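Local coordinates for protein glycerol kinase, putative (Plasmodium falciparum, PDB 2W40) that probably phosphorylates glycerol to glycerol 3-phosphate at the expense of ATP, as a glycerol kinase of the FGGY family, at residues Q250-G255 / K441-L446; G255-D260 / L468-D473; E263-Y268 / R412-M417; G271-I276 / A306-I311; G387-L392 / M424-D429. All blocks are in the same frame, centred on the assembly; numbering follows the deposited sequence.

Overall arrangement
All five contacts are mostly buried. Contacts 3 and 4 build the same seven-stranded sheet and meet at the neighbouring strands 264-268 and 272-279. Their chemistry is mainly backbone hydrogen bonding, parallel in contact 3 and antiparallel in contact 4. The other contacts join elements around this sheet. Contact 1 packs helix 248-255 on helix 443-455 with small residues and one hydroxyl bond. Contact 2 shares G255 with it, and uses waters and a partly exposed arginine. Contact 5 pairs two helices through phenylalanine rings, without a hydrogen bond across. It touches contacts 3 and 4 but is separated from contacts 1 and 2 by about 9 to 11 Å between nearest atoms.

Contact 1: residues Q250-G255 / K441-L446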
# COMPACT_ATOMS: atom_id res chain seq x y z
N GLN C 250 -20.42 19.81 -15.70
CA GLN C 250 -21.63 20.33 -16.34
C GLN C 250 -21.52 20.26 -17.86
O GLN C 250 -22.51 19.91 -18.57
CB GLN C 250 -21.88 21.76 -15.83
CG GLN C 250 -22.43 21.80 -14.44
CD GLN C 250 -21.43 22.06 -13.34
OE1 GLN C 250 -20.23 21.73 -13.52
NE2 GLN C 250 -21.92 22.55 -12.13
N SER C 251 -20.34 20.49 -18.40
CA SER C 251 -20.09 20.34 -19.87
C SER C 251 -20.46 18.92 -20.31
O SER C 251 -21.11 18.73 -21.34
CB SER C 251 -18.68 20.73 -20.28
OG SER C 251 -18.61 21.00 -21.65
N ALA C 252 -20.08 17.93 -19.54
CA ALA C 252 -20.37 16.55 -19.83
C ALA C 252 -21.87 16.25 -19.79
O ALA C 252 -22.38 15.35 -20.54
CB ALA C 252 -19.61 15.68 -18.81
N CYS C 253 -22.65 16.92 -18.95
CA CYS C 253 -24.14 16.90 -18.96
C CYS C 253 -24.71 17.37 -20.29
O CYS C 253 -25.60 16.74 -20.84
CB CYS C 253 -24.75 17.75 -17.87
SG CYS C 253 -24.34 17.21 -16.19
N ILE C 254 -24.09 18.41 -20.86
CA ILE C 254 -24.59 18.88 -22.15
C ILE C 254 -24.16 17.88 -23.24
O ILE C 254 -25.00 17.55 -24.10
CB ILE C 254 -24.17 20.32 -22.44
CG1 ILE C 254 -24.76 21.28 -21.41
CG2 ILE C 254 -24.69 20.81 -23.82
CD1 ILE C 254 -24.28 22.73 -21.64
N GLY C 255 -22.94 17.43 -23.22
CA GLY C 255 -22.48 16.39 -24.15
C GLY C 255 -23.18 15.05 -24.10
O GLY C 255 -23.17 14.32 -25.11
N LYS C 441 -16.10 9.39 -26.13
CA LYS C 441 -15.58 9.41 -24.62
C LYS C 441 -15.34 10.84 -24.05
O LYS C 441 -15.71 11.19 -22.77
CB LYS C 441 -14.34 8.56 -24.36
N GLU C 442 -14.84 11.68 -24.99
CA GLU C 442 -14.54 13.14 -24.68
C GLU C 442 -15.79 13.99 -24.65
O GLU C 442 -15.82 15.08 -25.21
CB GLU C 442 -13.46 13.76 -25.56
CG GLU C 442 -12.08 13.07 -25.45
CD GLU C 442 -11.31 13.32 -24.12
OE1 GLU C 442 -11.73 14.11 -23.22
OE2 GLU C 442 -10.18 12.75 -24.03
N VAL C 443 -16.79 13.57 -23.86
CA VAL C 443 -18.08 14.27 -23.86
C VAL C 443 -17.95 15.67 -23.20
O VAL C 443 -18.76 16.59 -23.51
CB VAL C 443 -19.27 13.51 -23.21
CG1 VAL C 443 -19.49 12.14 -23.87
CG2 VAL C 443 -19.05 13.26 -21.76
N THR C 444 -16.94 15.84 -22.32
CA THR C 444 -16.69 17.22 -21.79
C THR C 444 -16.44 18.26 -22.88
O THR C 444 -17.09 19.32 -22.92
CB THR C 444 -15.52 17.17 -20.80
OG1 THR C 444 -15.97 16.37 -19.67
CG2 THR C 444 -15.14 18.59 -20.34
N SER C 445 -15.46 18.00 -23.76
CA SER C 445 -15.17 18.92 -24.88
C SER C 445 -16.36 19.07 -25.81
O SER C 445 -16.57 20.14 -26.36
CB SER C 445 -13.95 18.46 -25.63
OG SER C 445 -14.18 17.25 -26.35
N LEU C 446 -17.13 17.98 -26.01
CA LEU C 446 -18.31 18.02 -26.88
C LEU C 446 -19.34 19.01 -26.33
O LEU C 446 -19.92 19.82 -27.10
CB LEU C 446 -18.88 16.62 -27.00
CG LEU C 446 -20.01 16.40 -27.90
CD1 LEU C 446 -19.73 16.84 -29.28
CD2 LEU C 446 -20.40 14.91 -27.71
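This contact probably belongs to the pair of helices that meet between the two domains of the sugar kinase/Hsp70/actin fold. Helix 248-255 meets the first turn of helix 443-455. Small residues of helix 248-255 line the meeting point, so the backbones come very close: A252 CA and T444 CA are 4.2 Å apart. S251 makes the hydrogen bond across. Its OG lies anti to the backbone N (chi1 -160°) and donates to T444 O at 2.6 Å. The approach is in the carbonyl plane, with a C=O...donor angle of 147°. This T444 carbonyl is buried, and the short bond ties it to the other helix. Alongside, T444 CG2 packs on S251 CB at 4.1 Å. The methyl of A252 sits between two branches, with V443 CG2 at 3.9 Å and T444 OG1 at 3.8 Å. Further on, G255 carries no side chain, and its CA reaches V443 O at 3.8 Å. L446 CD2 closes this end against G255 O. The start of helix 443-455 is held from within and from outside. S445 OG donates to E442 O, which L446 N also uses, and S445 OG has a further bond with Y21 OH. Ser, Ala and Gly of helix 248-255 let the first turn of helix 443-455 pack this closely, consistent with the connecting helices at the interdomain hinge of the actin-like ATPase fold.

Contact 2: residues G255-D260 / L468-D473; sequences GQAIFD and LLRRSD
Helix 248-255 ends in a Schellman motif with A257 at positive phi (54°), and the chain then makes an inverse gamma turn centred on I258, opposite the C-terminal end of helix 466-469. L469 packs beside the turn. Its CB touches A257 CB at 4.0 Å and G255 O at 3.8 Å. Its CD1 reaches the edge of the F259 ring, near the ring plane, with F259 CE2 4.5 Å away. A257 C lies over one face of that ring, toward the rim. R470 follows, with its chain extended from CG to NE. Its CG packs on A257 CB at 3.8 Å, and the same methyl lies over one face of the guanidinium, offset toward the rim. The guanidinium is thus laid across A257, but no direct hydrogen bond crosses the contact. Water does that work. Water 1 donates to both G255 O and L469 O, the second at 2.6 Å, and so joins the two helix ends. Water 3 donates to A257 O and accepts from R470 NH2 at 2.9 Å, lying in the guanidinium plane. Water 2 lies between Q256 O and R470 NH1, its bond to NH1 weak. D260 OD2 stays 4.8 Å from R470 NH2, so any attraction is probably only long-range. E263 gives R470 a second acidic neighbour through a weak, long ion pair. The site is a Schellman helix end, packed on by a leucine and bridged through water to another helix terminus.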
# COMPACT_ATOMS: atom_id res chain seq x y z
N GLY C 255 -22.94 17.43 -23.22
CA GLY C 255 -22.48 16.39 -24.15
C GLY C 255 -23.18 15.05 -24.10
O GLY C 255 -23.17 14.32 -25.11
N GLN C 256 -23.78 14.74 -22.95
CA GLN C 256 -24.52 13.46 -22.79
C GLN C 256 -26.04 13.75 -23.07
O GLN C 256 -26.89 12.84 -22.91
CB GLN C 256 -24.36 12.95 -21.39
CG GLN C 256 -23.06 12.32 -20.99
CD GLN C 256 -23.00 10.85 -21.34
OE1 GLN C 256 -22.22 10.11 -20.77
NE2 GLN C 256 -23.75 10.46 -22.28
N ALA C 257 -26.41 15.00 -23.32
CA ALA C 257 -27.83 15.47 -23.50
C ALA C 257 -28.76 15.10 -22.33
O ALA C 257 -29.88 14.71 -22.57
CB ALA C 257 -28.49 14.94 -24.81
N ILE C 258 -28.26 15.22 -21.09
CA ILE C 258 -29.08 14.95 -19.93
C ILE C 258 -29.79 16.27 -19.56
O ILE C 258 -29.54 17.02 -18.59
CB ILE C 258 -28.34 14.18 -18.83
CG1 ILE C 258 -27.37 15.08 -18.22
CG2 ILE C 258 -27.73 12.73 -19.32
CD1 ILE C 258 -27.18 14.70 -16.66
N PHE C 259 -30.77 16.60 -20.38
CA PHE C 259 -31.50 17.84 -20.30
C PHE C 259 -32.82 17.75 -19.61
O PHE C 259 -33.43 18.82 -19.35
CB PHE C 259 -31.76 18.39 -21.74
CG PHE C 259 -30.53 18.66 -22.55
CD1 PHE C 259 -29.54 19.47 -22.05
CD2 PHE C 259 -30.31 18.07 -23.78
CE1 PHE C 259 -28.43 19.79 -22.84
CE2 PHE C 259 -29.18 18.33 -24.54
CZ PHE C 259 -28.23 19.14 -24.05
N ASP C 260 -33.34 16.53 -19.40
CA ASP C 260 -34.63 16.39 -18.73
C ASP C 260 -34.46 16.09 -17.26
O ASP C 260 -33.54 15.37 -16.85
CB ASP C 260 -35.47 15.25 -19.30
CG ASP C 260 -35.87 15.45 -20.78
OD1 ASP C 260 -36.01 16.59 -21.21
OD2 ASP C 260 -36.02 14.41 -21.49
N LEU C 468 -27.97 13.14 -32.15
CA LEU C 468 -26.49 13.05 -32.24
C LEU C 468 -25.78 12.80 -30.90
O LEU C 468 -25.01 11.86 -30.70
CB LEU C 468 -26.00 14.39 -32.81
CG LEU C 468 -25.04 14.49 -33.98
CD1 LEU C 468 -24.93 15.97 -34.45
CD2 LEU C 468 -23.74 13.92 -33.60
N LEU C 469 -26.11 13.63 -29.94
CA LEU C 469 -25.52 13.49 -28.66
C LEU C 469 -25.94 12.16 -27.96
O LEU C 469 -25.12 11.45 -27.48
CB LEU C 469 -25.87 14.70 -27.81
CG LEU C 469 -25.38 16.08 -28.35
CD1 LEU C 469 -26.04 17.27 -27.55
CD2 LEU C 469 -23.88 16.19 -28.52
N ARG C 470 -27.19 11.79 -27.97
CA ARG C 470 -27.58 10.62 -27.16
C ARG C 470 -26.99 9.23 -27.55
O ARG C 470 -27.31 8.23 -26.89
CB ARG C 470 -29.07 10.53 -27.06
CG ARG C 470 -29.69 11.70 -26.40
CD ARG C 470 -31.14 11.51 -26.58
NE ARG C 470 -31.99 12.69 -26.48
CZ ARG C 470 -32.37 13.24 -25.33
NH1 ARG C 470 -31.87 12.82 -24.16
NH2 ARG C 470 -33.20 14.28 -25.39
N ARG C 471 -26.07 9.14 -28.51
CA ARG C 471 -25.61 7.87 -28.97
C ARG C 471 -24.85 7.12 -27.93
O ARG C 471 -24.11 7.76 -27.16
CB ARG C 471 -24.66 8.03 -30.11
CG ARG C 471 -25.45 8.49 -31.33
CD ARG C 471 -24.52 8.69 -32.40
NE ARG C 471 -25.21 9.27 -33.52
CZ ARG C 471 -24.62 9.98 -34.47
NH1 ARG C 471 -23.28 10.23 -34.43
NH2 ARG C 471 -25.36 10.46 -35.47
N SER C 472 -25.02 5.78 -27.94
CA SER C 472 -24.30 4.93 -27.02
C SER C 472 -23.65 3.72 -27.74
O SER C 472 -24.15 3.23 -28.78
CB SER C 472 -25.25 4.46 -25.94
OG SER C 472 -26.19 3.58 -26.43
N ASP C 473 -22.59 3.20 -27.19
CA ASP C 473 -21.95 2.03 -27.79
C ASP C 473 -21.82 0.74 -26.94
O ASP C 473 -21.40 -0.31 -27.42
CB ASP C 473 -20.63 2.40 -28.41
CG ASP C 473 -19.56 2.56 -27.41
OD1 ASP C 473 -19.90 2.83 -26.25
OD2 ASP C 473 -18.39 2.37 -27.81
O HOH W 1 -23.28 11.42 -25.68
O HOH W 2 -29.61 11.62 -22.56
O HOH W 3 -32.96 15.08 -22.61

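Contact 3: residues E263-Y268 / R412-M417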
# COMPACT_ATOMS: atom_id res chain seq x y z
N GLU C 263 -32.73 12.78 -15.42
CA GLU C 263 -31.67 12.19 -16.13
C GLU C 263 -30.36 12.46 -15.40
O GLU C 263 -30.14 13.60 -14.87
CB GLU C 263 -31.55 12.71 -17.53
CG GLU C 263 -32.74 12.38 -18.51
CD GLU C 263 -32.36 12.70 -19.93
OE1 GLU C 263 -32.45 13.88 -20.33
OE2 GLU C 263 -31.85 11.75 -20.63
N ALA C 264 -29.50 11.45 -15.47
CA ALA C 264 -28.21 11.40 -14.73
C ALA C 264 -27.05 10.89 -15.56
O ALA C 264 -27.22 9.98 -16.36
CB ALA C 264 -28.29 10.58 -13.53
N LYS C 265 -25.87 11.47 -15.33
CA LYS C 265 -24.63 10.98 -15.97
C LYS C 265 -23.56 10.82 -14.91
O LYS C 265 -23.59 11.45 -13.86
CB LYS C 265 -24.18 11.86 -17.07
CG LYS C 265 -23.69 13.28 -16.59
CD LYS C 265 -22.14 13.28 -16.37
CE LYS C 265 -21.62 14.58 -15.78
NZ LYS C 265 -20.32 14.35 -15.17
N CYS C 266 -22.56 10.05 -15.25
CA CYS C 266 -21.37 9.87 -14.44
C CYS C 266 -20.15 9.89 -15.34
O CYS C 266 -20.08 9.13 -16.30
CB CYS C 266 -21.48 8.60 -13.65
SG CYS C 266 -20.11 8.40 -12.52
N THR C 267 -19.21 10.82 -15.07
CA THR C 267 -17.98 10.93 -15.76
C THR C 267 -16.85 10.36 -14.93
O THR C 267 -16.71 10.72 -13.76
CB THR C 267 -17.67 12.44 -16.12
OG1 THR C 267 -18.74 13.03 -16.94
CG2 THR C 267 -16.36 12.57 -16.86
N TYR C 268 -16.03 9.52 -15.57
CA TYR C 268 -14.88 8.91 -15.00
C TYR C 268 -13.66 9.60 -15.62
O TYR C 268 -13.37 9.49 -16.83
CB TYR C 268 -14.81 7.39 -15.31
CG TYR C 268 -15.95 6.59 -14.69
CD1 TYR C 268 -15.75 5.81 -13.60
CD2 TYR C 268 -17.18 6.50 -15.29
CE1 TYR C 268 -16.74 5.06 -13.06
CE2 TYR C 268 -18.23 5.72 -14.68
CZ TYR C 268 -17.99 4.99 -13.62
OH TYR C 268 -19.05 4.20 -13.12
N ARG C 412 -25.98 7.17 -17.49
CA ARG C 412 -25.17 7.37 -18.70
C ARG C 412 -23.76 7.72 -18.23
O ARG C 412 -23.60 8.65 -17.43
CB ARG C 412 -25.68 8.52 -19.56
CG ARG C 412 -27.04 8.25 -20.10
CD ARG C 412 -27.41 9.10 -21.34
NE ARG C 412 -26.37 9.36 -22.39
CZ ARG C 412 -26.10 8.64 -23.52
NH1 ARG C 412 -26.76 7.52 -23.86
NH2 ARG C 412 -25.15 9.06 -24.35
N CYS C 413 -22.76 7.06 -18.77
CA CYS C 413 -21.38 7.12 -18.31
C CYS C 413 -20.47 7.45 -19.46
O CYS C 413 -20.67 7.06 -20.62
CB CYS C 413 -20.92 5.80 -17.62
SG CYS C 413 -21.78 5.44 -16.05
N ASP C 414 -19.41 8.17 -19.12
CA ASP C 414 -18.42 8.52 -20.05
C ASP C 414 -17.06 8.60 -19.43
O ASP C 414 -16.92 8.73 -18.26
CB ASP C 414 -18.82 9.86 -20.66
CG ASP C 414 -18.97 11.03 -19.61
OD1 ASP C 414 -20.10 11.20 -18.99
OD2 ASP C 414 -17.90 11.68 -19.40
N GLY C 415 -16.06 8.53 -20.26
CA GLY C 415 -14.65 8.64 -19.81
C GLY C 415 -13.77 7.51 -20.25
O GLY C 415 -14.18 6.43 -20.57
N GLY C 416 -12.47 7.74 -20.20
CA GLY C 416 -11.59 6.66 -20.53
C GLY C 416 -11.81 5.30 -19.94
O GLY C 416 -11.78 4.29 -20.63
N MET C 417 -12.07 5.27 -18.63
CA MET C 417 -12.26 4.06 -17.94
C MET C 417 -13.51 3.28 -18.35
O MET C 417 -13.60 2.11 -18.10
CB MET C 417 -12.39 4.43 -16.45
CG MET C 417 -11.11 4.83 -15.73
SD MET C 417 -11.42 5.06 -13.91
CE MET C 417 -9.71 5.55 -13.50
O HOH W 4 -11.40 7.67 -17.35
O HOH W 5 -11.65 10.29 -19.47
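Four backbone hydrogen bonds zip the parallel strands 264-268 and 411-414 together. R412 N gives to A264 O at 3.3 Å. R412 O takes C266 N, and C266 O takes D414 N at 3.1 Å. Y268 N then meets D414 O almost along the C=O axis (N-H...O 171°). Strands 272-279 and 435-438 flank the pair in the sheet of the RNase H-like fold. The buried carboxylate of D414 stands in the crowded rotamer (chi1 59°) and crosses T267 obliquely. T267 OG1 donates to the syn lone pair of D414 OD2 at 2.9 Å. That hydroxyl accepts from K265 NZ at 2.7 Å, and NZ also bonds F273 O. The ammonium would probably help stabilise the carboxylate's charge. Beyond D414 the chain runs through G415 and G416 toward the nucleotide site, as in the adenosine motif of this superfamily. G416 is an ADP-binding residue of this enzyme, though no nucleotide is bound here. Water 4 donates to Y268 O and accepts from M417 N at 2.8 Å. Water 5 links G416 N to the same carbonyl. C413 SG lies at the edge of the Y268 ring, 3.8 Å from CE2, and Y268 OH bonds N427 OD1.

Contact 4: residues G271-I276 / A306-I311; sequences GVFLLI and ALEGSI
This is an antiparallel strand pair, wholly buried, in the sheet of the C-terminal half of the chain. Strand 272-279 runs beside strand 304-311, and six backbone hydrogen bonds hold them. V272 and I311, L274 and G309, and I276 and L307 are the hydrogen-bonded pairs. In the middle, L274 N to G309 O and G309 N to L274 O are both 2.9 Å and nearly straight. F273 and S310, and L275 and E308, are the non-hydrogen-bonded pairs. The face carrying V272, L274 and I311 packs against helix 377-403. There V272 CB and I311 CB stand side by side at 4.0 Å. On the same face I276 CG2 presses on L307 CB at 3.6 Å. These are two of the antiparallel strands that open the RNase H-like fold of this superfamily, with strand 264-268 next to 272-279 and strand 290-295, probably an addition to the common fold, at the far edge. The face carrying F273, L275, E308 and S310 looks the other way and is more polar. E308 extends from its anti chi1 (172°) alongside both F273 and L275. Its carboxylate plane is turned 81° from the ring, and OE2 comes to 3.4 Å from F273 CD1. S310 OG donates to E308 OE2 at 2.7 Å, from above the carboxylate plane. L275 CD1 and CD2 both pack against E308 OE1. That oxygen also forms salt bridges with R85 and R189, which would be expected to keep the group ionised. R85 makes a cation-pi contact with F273, whose side chain is about 4 Å from the bound glycerol.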
# COMPACT_ATOMS: atom_id res chain seq x y z
N GLY C 271 -11.14 12.62 -11.29
CA GLY C 271 -12.14 12.17 -10.30
C GLY C 271 -13.32 11.52 -11.00
O GLY C 271 -13.33 11.41 -12.21
N VAL C 272 -14.35 11.18 -10.25
CA VAL C 272 -15.57 10.65 -10.79
C VAL C 272 -16.66 11.61 -10.30
O VAL C 272 -16.74 11.95 -9.12
CB VAL C 272 -15.81 9.22 -10.33
CG1 VAL C 272 -17.26 8.75 -10.68
CG2 VAL C 272 -14.67 8.37 -11.02
N PHE C 273 -17.55 12.03 -11.21
CA PHE C 273 -18.59 13.02 -10.89
C PHE C 273 -19.95 12.59 -11.47
O PHE C 273 -20.10 12.51 -12.67
CB PHE C 273 -18.20 14.39 -11.39
CG PHE C 273 -16.84 14.81 -10.87
CD1 PHE C 273 -16.74 15.43 -9.63
CD2 PHE C 273 -15.69 14.50 -11.51
CE1 PHE C 273 -15.51 15.71 -9.08
CE2 PHE C 273 -14.48 14.89 -10.98
CZ PHE C 273 -14.43 15.43 -9.74
N LEU C 274 -20.92 12.36 -10.58
CA LEU C 274 -22.28 12.00 -10.98
C LEU C 274 -23.12 13.25 -10.79
O LEU C 274 -23.18 13.80 -9.68
CB LEU C 274 -22.78 10.86 -10.12
CG LEU C 274 -24.08 10.15 -10.65
CD1 LEU C 274 -24.23 8.77 -10.06
CD2 LEU C 274 -25.22 11.00 -10.25
N LEU C 275 -23.82 13.67 -11.87
CA LEU C 275 -24.79 14.72 -11.75
C LEU C 275 -26.16 14.24 -12.21
O LEU C 275 -26.28 13.56 -13.26
CB LEU C 275 -24.42 15.96 -12.55
CG LEU C 275 -23.27 16.81 -11.93
CD1 LEU C 275 -21.88 16.25 -12.24
CD2 LEU C 275 -23.37 18.29 -12.40
N ILE C 276 -27.16 14.63 -11.45
CA ILE C 276 -28.55 14.42 -11.89
C ILE C 276 -29.24 15.74 -12.11
O ILE C 276 -29.20 16.59 -11.23
CB ILE C 276 -29.34 13.52 -10.86
CG1 ILE C 276 -30.75 13.17 -11.44
CG2 ILE C 276 -29.37 14.10 -9.43
CD1 ILE C 276 -31.46 11.92 -10.77
N ALA C 306 -28.94 20.81 -10.50
CA ALA C 306 -28.44 19.44 -10.42
C ALA C 306 -28.09 19.13 -8.96
O ALA C 306 -27.89 20.02 -8.11
CB ALA C 306 -27.27 19.17 -11.30
N LEU C 307 -28.04 17.85 -8.68
CA LEU C 307 -27.43 17.23 -7.45
C LEU C 307 -26.20 16.55 -7.93
O LEU C 307 -26.21 15.93 -8.98
CB LEU C 307 -28.38 16.29 -6.73
CG LEU C 307 -29.33 16.91 -5.78
CD1 LEU C 307 -30.32 15.82 -5.16
CD2 LEU C 307 -28.70 17.70 -4.63
N GLU C 308 -25.12 16.69 -7.20
CA GLU C 308 -23.84 16.14 -7.63
C GLU C 308 -23.15 15.38 -6.50
O GLU C 308 -23.08 15.83 -5.34
CB GLU C 308 -22.83 17.23 -8.06
CG GLU C 308 -21.39 16.71 -8.35
CD GLU C 308 -20.40 17.72 -8.93
OE1 GLU C 308 -20.85 18.66 -9.65
OE2 GLU C 308 -19.20 17.55 -8.67
N GLY C 309 -22.62 14.23 -6.89
CA GLY C 309 -21.76 13.37 -6.10
C GLY C 309 -20.39 13.37 -6.67
O GLY C 309 -20.20 13.01 -7.82
N SER C 310 -19.43 13.84 -5.87
CA SER C 310 -18.04 14.03 -6.30
C SER C 310 -17.11 13.04 -5.60
O SER C 310 -17.22 12.86 -4.42
CB SER C 310 -17.59 15.47 -5.95
OG SER C 310 -18.57 16.50 -6.24
N ILE C 311 -16.21 12.43 -6.37
CA ILE C 311 -15.20 11.47 -5.88
C ILE C 311 -13.83 11.99 -6.33
O ILE C 311 -13.58 12.20 -7.56
CB ILE C 311 -15.38 10.04 -6.45
CG1 ILE C 311 -16.73 9.46 -5.96
CG2 ILE C 311 -14.21 9.15 -6.14
CD1 ILE C 311 -17.10 8.15 -6.59

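Contact 5: residues G387-L392 / M424-D429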
# COMPACT_ATOMS: atom_id res chain seq x y z
N GLY C 387 -12.52 0.34 -5.27
CA GLY C 387 -12.88 1.49 -4.39
C GLY C 387 -13.60 2.66 -5.08
O GLY C 387 -14.38 3.35 -4.47
N ILE C 388 -13.37 2.86 -6.38
CA ILE C 388 -14.15 3.83 -7.16
C ILE C 388 -15.61 3.43 -7.15
O ILE C 388 -16.51 4.24 -6.87
CB ILE C 388 -13.56 4.05 -8.58
CG1 ILE C 388 -12.05 4.46 -8.53
CG2 ILE C 388 -14.46 5.03 -9.41
CD1 ILE C 388 -11.37 4.52 -9.89
N ALA C 389 -15.86 2.16 -7.55
CA ALA C 389 -17.22 1.61 -7.57
C ALA C 389 -17.93 1.67 -6.26
O ALA C 389 -19.08 2.14 -6.20
CB ALA C 389 -17.22 0.19 -8.18
N PHE C 390 -17.22 1.25 -5.19
CA PHE C 390 -17.84 1.36 -3.86
C PHE C 390 -18.24 2.78 -3.46
O PHE C 390 -19.28 2.98 -2.84
CB PHE C 390 -16.91 0.75 -2.82
CG PHE C 390 -16.83 -0.76 -2.87
CD1 PHE C 390 -17.98 -1.58 -2.69
CD2 PHE C 390 -15.61 -1.38 -3.11
CE1 PHE C 390 -17.85 -2.98 -2.72
CE2 PHE C 390 -15.51 -2.75 -3.14
CZ PHE C 390 -16.64 -3.54 -2.99
N GLN C 391 -17.38 3.74 -3.80
CA GLN C 391 -17.72 5.13 -3.52
C GLN C 391 -18.95 5.61 -4.36
O GLN C 391 -19.85 6.33 -3.85
CB GLN C 391 -16.48 6.01 -3.80
CG GLN C 391 -15.39 5.95 -2.70
CD GLN C 391 -14.25 6.81 -3.10
OE1 GLN C 391 -14.20 7.96 -2.72
NE2 GLN C 391 -13.34 6.28 -3.94
N LEU C 392 -18.96 5.19 -5.63
CA LEU C 392 -20.05 5.56 -6.50
C LEU C 392 -21.37 5.00 -5.97
O LEU C 392 -22.40 5.65 -6.02
CB LEU C 392 -19.71 5.11 -7.92
CG LEU C 392 -20.72 5.66 -8.93
CD1 LEU C 392 -20.81 7.22 -8.98
CD2 LEU C 392 -20.47 5.03 -10.30
N MET C 424 -16.35 -1.58 -15.80
CA MET C 424 -17.74 -1.13 -15.92
C MET C 424 -18.71 -2.21 -15.42
O MET C 424 -19.75 -1.91 -14.80
CB MET C 424 -17.99 -0.74 -17.36
CG MET C 424 -17.29 0.54 -17.82
SD MET C 424 -17.36 1.92 -16.51
CE MET C 424 -19.00 2.26 -16.76
N GLN C 425 -18.38 -3.49 -15.64
CA GLN C 425 -19.25 -4.57 -15.15
C GLN C 425 -19.29 -4.56 -13.60
O GLN C 425 -20.33 -4.68 -13.01
CB GLN C 425 -18.79 -5.91 -15.71
CG GLN C 425 -19.76 -7.02 -15.30
CD GLN C 425 -21.18 -6.82 -15.85
OE1 GLN C 425 -21.36 -6.85 -17.06
NE2 GLN C 425 -22.13 -6.67 -15.00
N PHE C 426 -18.12 -4.37 -13.00
CA PHE C 426 -18.02 -4.29 -11.52
C PHE C 426 -18.82 -3.10 -11.00
O PHE C 426 -19.51 -3.21 -10.00
CB PHE C 426 -16.58 -4.21 -11.07
CG PHE C 426 -16.41 -4.34 -9.62
CD1 PHE C 426 -16.41 -5.56 -9.00
CD2 PHE C 426 -16.28 -3.23 -8.79
CE1 PHE C 426 -16.26 -5.70 -7.67
CE2 PHE C 426 -16.16 -3.40 -7.43
CZ PHE C 426 -16.13 -4.63 -6.89
N ASN C 427 -18.70 -1.95 -11.68
CA ASN C 427 -19.52 -0.79 -11.29
C ASN C 427 -21.00 -1.09 -11.34
O ASN C 427 -21.76 -0.85 -10.43
CB ASN C 427 -19.21 0.45 -12.20
CG ASN C 427 -17.98 1.23 -11.73
OD1 ASN C 427 -18.13 2.34 -11.20
ND2 ASN C 427 -16.79 0.66 -11.90
N SER C 428 -21.43 -1.70 -12.47
CA SER C 428 -22.87 -2.01 -12.65
C SER C 428 -23.35 -2.99 -11.60
O SER C 428 -24.41 -2.76 -10.99
CB SER C 428 -23.15 -2.57 -14.04
OG SER C 428 -24.55 -2.82 -14.17
N ASP C 429 -22.49 -4.01 -11.32
CA ASP C 429 -22.73 -5.00 -10.30
C ASP C 429 -22.89 -4.33 -8.89
O ASP C 429 -23.91 -4.52 -8.15
CB ASP C 429 -21.63 -6.00 -10.24
CG ASP C 429 -21.61 -6.99 -11.33
OD1 ASP C 429 -22.58 -7.04 -12.14
OD2 ASP C 429 -20.60 -7.75 -11.39
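Two neighbouring helices of the C-terminal half make this contact, the long helix 377-403 and the shorter helix 421-431. Their short segments run roughly parallel, at 30°, with axes 9.1 Å apart. A389 is the close point, its CA 5.0 Å from N427 CA. Its methyl fits between two side chains of the other helix. F426 CD2 lies 3.6 Å from A389 CB, which meets the ring at its edge. N427 ND2 lies 3.8 Å from the same CB. F426 sends its CG anti to the backbone N (chi1 -171°), and the ring swings across to F390. The two rings form an offset edge-to-face pair. The edge of F426 is directed at the face of F390, with centroids 5.8 Å apart and planes at 86°. The tips meet, CZ of F390 to CZ of F426, at 4.1 Å. At the other end L392 CD2 touches N427 OD1 at 3.7 Å, the two side chains crossing at about a right angle. The N427 amide is not left to this apolar contact. With Y268 OH on its OD1 and F423 O, one turn back, on its ND2, both polar atoms are satisfied and the group is probably held in place. Helix 421-431 crosses over between the parallel strands 411-414 and 435-438, while L392 reaches C266 and Y268 of strand 264-268 and W492 of helix 482-500 stacks on F390.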